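Local coordinates for amino acid adenylation domain-containing protein (Bacillus stratosphericus LAMA 585, PDB 6ULY) that probably selects and activates an alpha-keto acid as an acyl adenylate, serving as the adenylation domain of a nonribosomal depsipeptide synthetase module, at residues Thr266-Pro271 with Ser293-Met298; Ala274-Asn279 with Pro307-Arg312. All coordinates share one frame; numbering follows the deposited sequence.

Contact 1 of 2, residues Thr266-Pro271 with Ser293-Met298; sequences TKTWAP and SAMTCM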
ATOM      1  N   THR A 266     -36.084 -17.335   1.368  1.00 45.51           N
ATOM      2  CA  THR A 266     -36.324 -16.882   0.005  1.00 47.19           C
ATOM      3  C   THR A 266     -35.125 -16.164  -0.600  1.00 44.76           C
ATOM      4  O   THR A 266     -35.045 -16.049  -1.829  1.00 41.79           O
ATOM      5  CB  THR A 266     -37.547 -15.955  -0.041  1.00 50.72           C
ATOM      6  OG1 THR A 266     -37.237 -14.708   0.594  1.00 41.78           O
ATOM      7  CG2 THR A 266     -38.736 -16.606   0.679  1.00 54.12           C
ATOM      8  N   LYS A 267     -34.186 -15.697   0.220  1.00 41.96           N
ATOM      9  CA  LYS A 267     -33.008 -15.021  -0.303  1.00 47.19           C
ATOM     10  C   LYS A 267     -31.829 -15.266   0.626  1.00 43.98           C
ATOM     11  O   LYS A 267     -31.999 -15.472   1.831  1.00 41.31           O
ATOM     12  CB  LYS A 267     -33.241 -13.513  -0.470  1.00 40.65           C
ATOM     13  CG  LYS A 267     -33.462 -12.771   0.837  1.00 44.70           C
ATOM     14  CD  LYS A 267     -33.717 -11.285   0.606  1.00 48.18           C
ATOM     15  CE  LYS A 267     -33.744 -10.533   1.926  1.00 46.75           C
ATOM     16  NZ  LYS A 267     -33.969  -9.081   1.760  1.00 52.09           N
ATOM     17  N   THR A 268     -30.634 -15.229   0.042  1.00 42.82           N
ATOM     18  CA  THR A 268     -29.382 -15.431   0.760  1.00 39.81           C
ATOM     19  C   THR A 268     -28.263 -14.942  -0.152  1.00 39.86           C
ATOM     20  O   THR A 268     -28.501 -14.564  -1.302  1.00 43.38           O
ATOM     21  CB  THR A 268     -29.197 -16.902   1.157  1.00 39.97           C
ATOM     22  OG1 THR A 268     -28.103 -17.027   2.071  1.00 38.59           O
ATOM     23  CG2 THR A 268     -28.935 -17.769  -0.067  1.00 41.16           C
ATOM     24  N   TRP A 269     -27.037 -14.944   0.368  1.00 34.98           N
ATOM     25  CA  TRP A 269     -25.900 -14.546  -0.451  1.00 43.26           C
ATOM     26  C   TRP A 269     -24.616 -15.133   0.109  1.00 39.80           C
ATOM     27  O   TRP A 269     -24.560 -15.592   1.254  1.00 41.67           O
ATOM     28  CB  TRP A 269     -25.772 -13.021  -0.535  1.00 38.79           C
ATOM     29  CG  TRP A 269     -25.066 -12.405   0.630  1.00 32.32           C
ATOM     30  CD1 TRP A 269     -25.565 -12.202   1.882  1.00 37.37           C
ATOM     31  CD2 TRP A 269     -23.732 -11.886   0.640  1.00 40.33           C
ATOM     32  NE1 TRP A 269     -24.622 -11.596   2.676  1.00 39.25           N
ATOM     33  CE2 TRP A 269     -23.488 -11.388   1.935  1.00 37.81           C
ATOM     34  CE3 TRP A 269     -22.719 -11.795  -0.319  1.00 35.14           C
ATOM     35  CZ2 TRP A 269     -22.273 -10.814   2.295  1.00 39.06           C
ATOM     36  CZ3 TRP A 269     -21.517 -11.224   0.040  1.00 39.40           C
ATOM     37  CH2 TRP A 269     -21.302 -10.742   1.336  1.00 38.93           C
ATOM     38  N   ALA A 270     -23.578 -15.092  -0.719  1.00 39.84           N
ATOM     39  CA  ALA A 270     -22.232 -15.489  -0.336  1.00 38.42           C
ATOM     40  C   ALA A 270     -21.284 -15.119  -1.476  1.00 45.74           C
ATOM     41  O   ALA A 270     -21.724 -14.961  -2.620  1.00 41.38           O
ATOM     42  CB  ALA A 270     -22.152 -16.997  -0.044  1.00 43.85           C
ATOM     43  N   PRO A 271     -19.992 -14.967  -1.188  1.00 35.36           N
ATOM     44  CA  PRO A 271     -19.007 -14.872  -2.270  1.00 43.95           C
ATOM     45  C   PRO A 271     -18.916 -16.190  -3.024  1.00 43.40           C
ATOM     46  O   PRO A 271     -19.415 -17.230  -2.591  1.00 45.83           O
ATOM     47  CB  PRO A 271     -17.695 -14.538  -1.551  1.00 42.21           C
ATOM     48  CG  PRO A 271     -18.112 -13.995  -0.210  1.00 43.78           C
ATOM     49  CD  PRO A 271     -19.385 -14.713   0.131  1.00 43.57           C
ATOM     50  N   SER A 293     -37.291 -25.058  -2.481  1.00 47.28           N
ATOM     51  CA  SER A 293     -38.245 -24.500  -3.430  1.00 45.83           C
ATOM     52  C   SER A 293     -38.633 -23.068  -3.098  1.00 40.25           C
ATOM     53  O   SER A 293     -39.133 -22.359  -3.977  1.00 41.73           O
ATOM     54  CB  SER A 293     -39.504 -25.377  -3.484  1.00 49.45           C
ATOM     55  OG  SER A 293     -40.115 -25.478  -2.209  1.00 44.62           O
ATOM     56  N   ALA A 294     -38.417 -22.628  -1.856  1.00 40.12           N
ATOM     57  CA  ALA A 294     -38.730 -21.256  -1.477  1.00 40.86           C
ATOM     58  C   ALA A 294     -37.647 -20.262  -1.885  1.00 44.48           C
ATOM     59  O   ALA A 294     -37.933 -19.064  -1.979  1.00 44.89           O
ATOM     60  CB  ALA A 294     -38.949 -21.161   0.036  1.00 40.11           C
ATOM     61  N   MET A 295     -36.422 -20.727  -2.126  1.00 50.55           N
ATOM     62  CA  MET A 295     -35.315 -19.832  -2.447  1.00 40.33           C
ATOM     63  C   MET A 295     -35.538 -19.190  -3.811  1.00 44.88           C
ATOM     64  O   MET A 295     -35.696 -19.890  -4.818  1.00 49.38           O
ATOM     65  CB  MET A 295     -33.997 -20.603  -2.426  1.00 39.01           C
ATOM     66  CG  MET A 295     -32.762 -19.782  -2.828  1.00 51.78           C
ATOM     67  SD  MET A 295     -32.509 -18.294  -1.832  1.00 50.91           S
ATOM     68  CE  MET A 295     -32.543 -18.960  -0.166  1.00 43.03           C
ATOM     69  N   THR A 296     -35.540 -17.858  -3.846  1.00 48.05           N
ATOM     70  CA  THR A 296     -35.684 -17.118  -5.090  1.00 47.19           C
ATOM     71  C   THR A 296     -34.481 -16.255  -5.435  1.00 50.67           C
ATOM     72  O   THR A 296     -34.333 -15.879  -6.604  1.00 52.97           O
ATOM     73  CB  THR A 296     -36.927 -16.212  -5.038  1.00 44.61           C
ATOM     74  OG1 THR A 296     -36.804 -15.280  -3.956  1.00 46.05           O
ATOM     75  CG2 THR A 296     -38.188 -17.043  -4.843  1.00 45.87           C
ATOM     76  N   CYS A 297     -33.612 -15.945  -4.472  1.00 47.65           N
ATOM     77  CA  CYS A 297     -32.543 -14.967  -4.672  1.00 50.93           C
ATOM     78  C   CYS A 297     -31.288 -15.438  -3.941  1.00 43.42           C
ATOM     79  O   CYS A 297     -31.201 -15.330  -2.717  1.00 44.08           O
ATOM     80  CB  CYS A 297     -32.987 -13.594  -4.181  1.00 46.44           C
ATOM     81  SG  CYS A 297     -31.678 -12.351  -4.133  1.00 45.50           S
ATOM     82  N   MET A 298     -30.317 -15.944  -4.692  1.00 43.75           N
ATOM     83  CA  MET A 298     -29.009 -16.308  -4.150  1.00 46.89           C
ATOM     84  C   MET A 298     -27.990 -15.348  -4.757  1.00 42.24           C
ATOM     85  O   MET A 298     -27.456 -15.586  -5.841  1.00 38.09           O
ATOM     86  CB  MET A 298     -28.654 -17.754  -4.457  1.00 44.05           C
ATOM     87  CG  MET A 298     -29.661 -18.767  -3.960  1.00 46.93           C
ATOM     88  SD  MET A 298     -28.948 -20.421  -3.894  1.00 48.74           S
ATOM     89  CE  MET A 298     -28.016 -20.300  -2.366  1.00 38.03           C
TER
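The peptide group joining Thr266 to Lys267 carries Met295 over one face, and its carbonyl oxygen is gripped by Thr296 from both faces. Met295 CE sits above Lys267 N at 3.7 Å, and Met295 SD lies over the same face, 3.4 Å from Thr266 O. The chain of Met295 bends at chi2 (56°) and again at chi3, which folds its sulfur and methyl back over the peptide. On this same face Thr296 N donates to Thr266 O at 2.8 Å. Thr296 OG1 reaches Thr266 O from the opposite face, at 2.9 Å. Both donors are tilted about 30° from the carbonyl plane. Cys297 N adds a weak bond to the same acceptor.

The two strands run parallel, next to each other in the mixed sheet of this AMP-binding fold, and the intervening chain contains helix 272-279, making a beta-alpha-beta crossover. Thr268 N donates to Cys297 O at 2.8 Å, nearly along the C=O axis. Lys267 CA also approaches this oxygen in a CA-H...O contact.

On one side of the sheet Lys267 CB packs on Cys297 CB at 3.7 Å. The extended lysine then leads away, and its NZ bonds to Asn234. On the other side Thr268 CG2 touches Met298 CE at 3.5 Å, the two side chains lying alongside and pointing the same way. Met295 crosses Thr268 at about a right angle, with its CE against CG2. Thr268 OG1 is hydrogen-bonded outside the pair, to Leu216 O on strand 214-217 and to Trp256 NE1.

Contact 2 of 2, residues Ala274-Asn279 with Pro307-Arg312; sequences AFAMIN and PKTIHR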
ATOM      1  N   ALA A 274     -18.091 -19.795  -1.470  1.00 50.84           N
ATOM      2  CA  ALA A 274     -19.075 -20.603  -0.762  1.00 45.53           C
ATOM      3  C   ALA A 274     -19.819 -21.518  -1.723  1.00 44.11           C
ATOM      4  O   ALA A 274     -20.088 -22.681  -1.403  1.00 43.53           O
ATOM      5  CB  ALA A 274     -20.053 -19.702  -0.009  1.00 42.72           C
ATOM      6  N   PHE A 275     -20.152 -21.012  -2.913  1.00 44.09           N
ATOM      7  CA  PHE A 275     -20.783 -21.860  -3.916  1.00 41.60           C
ATOM      8  C   PHE A 275     -19.854 -22.994  -4.321  1.00 47.58           C
ATOM      9  O   PHE A 275     -20.291 -24.140  -4.486  1.00 48.64           O
ATOM     10  CB  PHE A 275     -21.180 -21.033  -5.137  1.00 39.42           C
ATOM     11  CG  PHE A 275     -22.225 -19.989  -4.850  1.00 46.31           C
ATOM     12  CD1 PHE A 275     -21.876 -18.778  -4.269  1.00 43.03           C
ATOM     13  CD2 PHE A 275     -23.556 -20.212  -5.169  1.00 46.34           C
ATOM     14  CE1 PHE A 275     -22.833 -17.819  -4.003  1.00 45.99           C
ATOM     15  CE2 PHE A 275     -24.518 -19.252  -4.906  1.00 45.85           C
ATOM     16  CZ  PHE A 275     -24.155 -18.053  -4.325  1.00 43.88           C
ATOM     17  N   ALA A 276     -18.564 -22.697  -4.473  1.00 47.86           N
ATOM     18  CA  ALA A 276     -17.606 -23.743  -4.812  1.00 48.91           C
ATOM     19  C   ALA A 276     -17.449 -24.737  -3.669  1.00 47.80           C
ATOM     20  O   ALA A 276     -17.282 -25.938  -3.905  1.00 49.10           O
ATOM     21  CB  ALA A 276     -16.261 -23.121  -5.172  1.00 53.52           C
ATOM     22  N   MET A 277     -17.496 -24.257  -2.423  1.00 45.74           N
ATOM     23  CA  MET A 277     -17.404 -25.164  -1.285  1.00 47.53           C
ATOM     24  C   MET A 277     -18.556 -26.161  -1.291  1.00 50.00           C
ATOM     25  O   MET A 277     -18.351 -27.358  -1.065  1.00 51.39           O
ATOM     26  CB  MET A 277     -17.387 -24.373   0.025  1.00 47.42           C
ATOM     27  CG  MET A 277     -16.091 -23.634   0.299  1.00 55.62           C
ATOM     28  SD  MET A 277     -16.104 -22.724   1.862  1.00 51.40           S
ATOM     29  CE  MET A 277     -15.879 -24.051   3.039  1.00 53.13           C
ATOM     30  N   ILE A 278     -19.776 -25.687  -1.557  1.00 50.53           N
ATOM     31  CA  ILE A 278     -20.926 -26.585  -1.626  1.00 48.84           C
ATOM     32  C   ILE A 278     -20.742 -27.599  -2.748  1.00 47.31           C
ATOM     33  O   ILE A 278     -21.051 -28.787  -2.589  1.00 45.54           O
ATOM     34  CB  ILE A 278     -22.225 -25.775  -1.798  1.00 50.64           C
ATOM     35  CG1 ILE A 278     -22.484 -24.903  -0.566  1.00 48.75           C
ATOM     36  CG2 ILE A 278     -23.410 -26.701  -2.044  1.00 46.02           C
ATOM     37  CD1 ILE A 278     -22.992 -25.669   0.639  1.00 50.26           C
ATOM     38  N   ASN A 279     -20.231 -27.152  -3.898  1.00 46.00           N
ATOM     39  CA  ASN A 279     -20.011 -28.070  -5.012  1.00 49.59           C
ATOM     40  C   ASN A 279     -19.039 -29.184  -4.644  1.00 55.33           C
ATOM     41  O   ASN A 279     -19.095 -30.272  -5.229  1.00 56.45           O
ATOM     42  CB  ASN A 279     -19.496 -27.307  -6.233  1.00 46.34           C
ATOM     43  CG  ASN A 279     -20.541 -26.380  -6.820  1.00 52.52           C
ATOM     44  OD1 ASN A 279     -21.732 -26.518  -6.544  1.00 52.35           O
ATOM     45  ND2 ASN A 279     -20.102 -25.436  -7.642  1.00 48.43           N
ATOM     46  N   PRO A 307     -18.395 -18.729 -13.976  1.00 52.61           N
ATOM     47  CA  PRO A 307     -19.554 -19.369 -14.622  1.00 51.48           C
ATOM     48  C   PRO A 307     -19.724 -20.837 -14.267  1.00 55.01           C
ATOM     49  O   PRO A 307     -20.834 -21.269 -13.929  1.00 56.02           O
ATOM     50  CB  PRO A 307     -19.264 -19.170 -16.116  1.00 52.58           C
ATOM     51  CG  PRO A 307     -18.410 -17.948 -16.179  1.00 54.45           C
ATOM     52  CD  PRO A 307     -17.573 -17.965 -14.934  1.00 50.66           C
ATOM     53  N   LYS A 308     -18.653 -21.625 -14.341  1.00 54.28           N
ATOM     54  CA  LYS A 308     -18.792 -23.055 -14.095  1.00 57.03           C
ATOM     55  C   LYS A 308     -19.093 -23.367 -12.635  1.00 55.36           C
ATOM     56  O   LYS A 308     -19.614 -24.447 -12.343  1.00 52.33           O
ATOM     57  CB  LYS A 308     -17.531 -23.786 -14.554  1.00 57.88           C
ATOM     58  CG  LYS A 308     -17.463 -23.952 -16.066  1.00 72.13           C
ATOM     59  CD  LYS A 308     -16.201 -24.676 -16.509  1.00 89.54           C
ATOM     60  CE  LYS A 308     -16.296 -25.098 -17.969  1.00110.39           C
ATOM     61  NZ  LYS A 308     -15.048 -25.746 -18.460  1.00115.37           N
ATOM     62  N   THR A 309     -18.791 -22.450 -11.715  1.00 59.12           N
ATOM     63  CA  THR A 309     -19.137 -22.670 -10.315  1.00 48.85           C
ATOM     64  C   THR A 309     -20.640 -22.538 -10.099  1.00 52.98           C
ATOM     65  O   THR A 309     -21.262 -23.387  -9.449  1.00 53.93           O
ATOM     66  CB  THR A 309     -18.382 -21.681  -9.424  1.00 52.27           C
ATOM     67  OG1 THR A 309     -16.976 -21.945  -9.488  1.00 59.41           O
ATOM     68  CG2 THR A 309     -18.847 -21.788  -7.979  1.00 50.89           C
ATOM     69  N   ILE A 310     -21.243 -21.477 -10.639  1.00 50.77           N
ATOM     70  CA  ILE A 310     -22.667 -21.253 -10.421  1.00 51.96           C
ATOM     71  C   ILE A 310     -23.493 -22.279 -11.186  1.00 55.50           C
ATOM     72  O   ILE A 310     -24.527 -22.748 -10.698  1.00 48.74           O
ATOM     73  CB  ILE A 310     -23.055 -19.812 -10.806  1.00 50.52           C
ATOM     74  CG1 ILE A 310     -22.712 -19.525 -12.267  1.00 56.99           C
ATOM     75  CG2 ILE A 310     -22.366 -18.815  -9.887  1.00 55.43           C
ATOM     76  CD1 ILE A 310     -22.954 -18.081 -12.679  1.00 57.42           C
ATOM     77  N   HIS A 311     -23.057 -22.648 -12.393  1.00 57.78           N
ATOM     78  CA  HIS A 311     -23.807 -23.628 -13.172  1.00 56.17           C
ATOM     79  C   HIS A 311     -23.811 -24.983 -12.478  1.00 62.08           C
ATOM     80  O   HIS A 311     -24.856 -25.637 -12.373  1.00 56.08           O
ATOM     81  CB  HIS A 311     -23.222 -23.750 -14.578  1.00 54.42           C
ATOM     82  CG  HIS A 311     -23.971 -24.702 -15.457  1.00 76.18           C
ATOM     83  ND1 HIS A 311     -23.439 -25.900 -15.885  1.00 78.42           N
ATOM     84  CD2 HIS A 311     -25.221 -24.639 -15.976  1.00 77.35           C
ATOM     85  CE1 HIS A 311     -24.324 -26.529 -16.637  1.00 82.13           C
ATOM     86  NE2 HIS A 311     -25.414 -25.785 -16.709  1.00 82.13           N
ATOM     87  N   ARG A 312     -22.646 -25.425 -12.000  1.00 59.68           N
ATOM     88  CA  ARG A 312     -22.586 -26.680 -11.257  1.00 59.72           C
ATOM     89  C   ARG A 312     -23.414 -26.592  -9.982  1.00 53.81           C
ATOM     90  O   ARG A 312     -24.085 -27.555  -9.598  1.00 57.15           O
ATOM     91  CB  ARG A 312     -21.131 -27.026 -10.934  1.00 60.38           C
ATOM     92  CG  ARG A 312     -20.937 -28.384 -10.279  1.00 65.46           C
ATOM     93  CD  ARG A 312     -21.173 -29.513 -11.266  1.00 83.02           C
ATOM     94  NE  ARG A 312     -21.473 -30.776 -10.597  1.00 95.50           N
ATOM     95  CZ  ARG A 312     -21.818 -31.893 -11.229  1.00103.82           C
ATOM     96  NH1 ARG A 312     -21.907 -31.911 -12.554  1.00112.23           N
ATOM     97  NH2 ARG A 312     -22.075 -32.995 -10.537  1.00 93.37           N
TER
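Asn279 reaches across to Thr309 and Arg312 where two helices pack. This is alpha-alpha packing within the AMP-binding fold: each helix follows one of two neighbouring parallel strands of the sheet. The short axes come within 9.1 Å and cross at 54°.

From CA, the bond to CB of Asn279 already points to the other helix. Asn279 CG lies beside its backbone N (chi1 -68°) and meets Arg312 CG at 4.0 Å. Asn279 OD1 lies against the backbone of Arg312, 3.8 Å from Arg312 C. Asn279 ND2 makes the polar link: it donates to Thr309 O at 3.0 Å. It approaches in the carbonyl plane, on a lone pair, and the oxygen lies almost in the amide plane. The bond therefore fixes which way the amide is turned. ND2 also touches Arg312 CB.

The amide and the guanidinium of Arg312 stand nearly perpendicular (84°). No hydrogen bond joins the two groups; Arg312 NH2 forms a salt bridge with Glu282.

One turn back, a methyl group packs against the first helix. Thr309 CG2, anti to its backbone N, projects onto this helix. Thr309 CG2 lies 3.8 Å from Phe275 CB, and Ala276 CB is a little farther off. The small alanine leaves the methyl close to the helix backbone. Phe275 sends its ring onward, edge-to-face with both Phe313 and Trp256. Thr309 OG1 is hydrogen-bonded to Thr562 OG1 on helix 560-570, which also covers Ala276. Between the helices, Thr309 CG2 comes to 3.6 Å from Ala276 N.

Overall arrangement
The two contacts repeat one pairing at successive levels of the fold. Contact 1 joins strands 267-270 and 297-301; contact 2 joins the helices that follow them, 272-279 and 307-317. Their centres are 14 Å apart. They touch directly where Phe275 CE1 packs 3.4 Å from Ala270 O, so the ring of Phe275, on the helix, packs against the end of the strand that precedes it. Trp256 ties them further, since it meets Met298 of contact 1 and the Phe275 ring of contact 2. Neither contact is next to the bound keto acyl adenylate: the side chain of Cys297 is about 11 Å from it, and that of Phe275 about 10 Å.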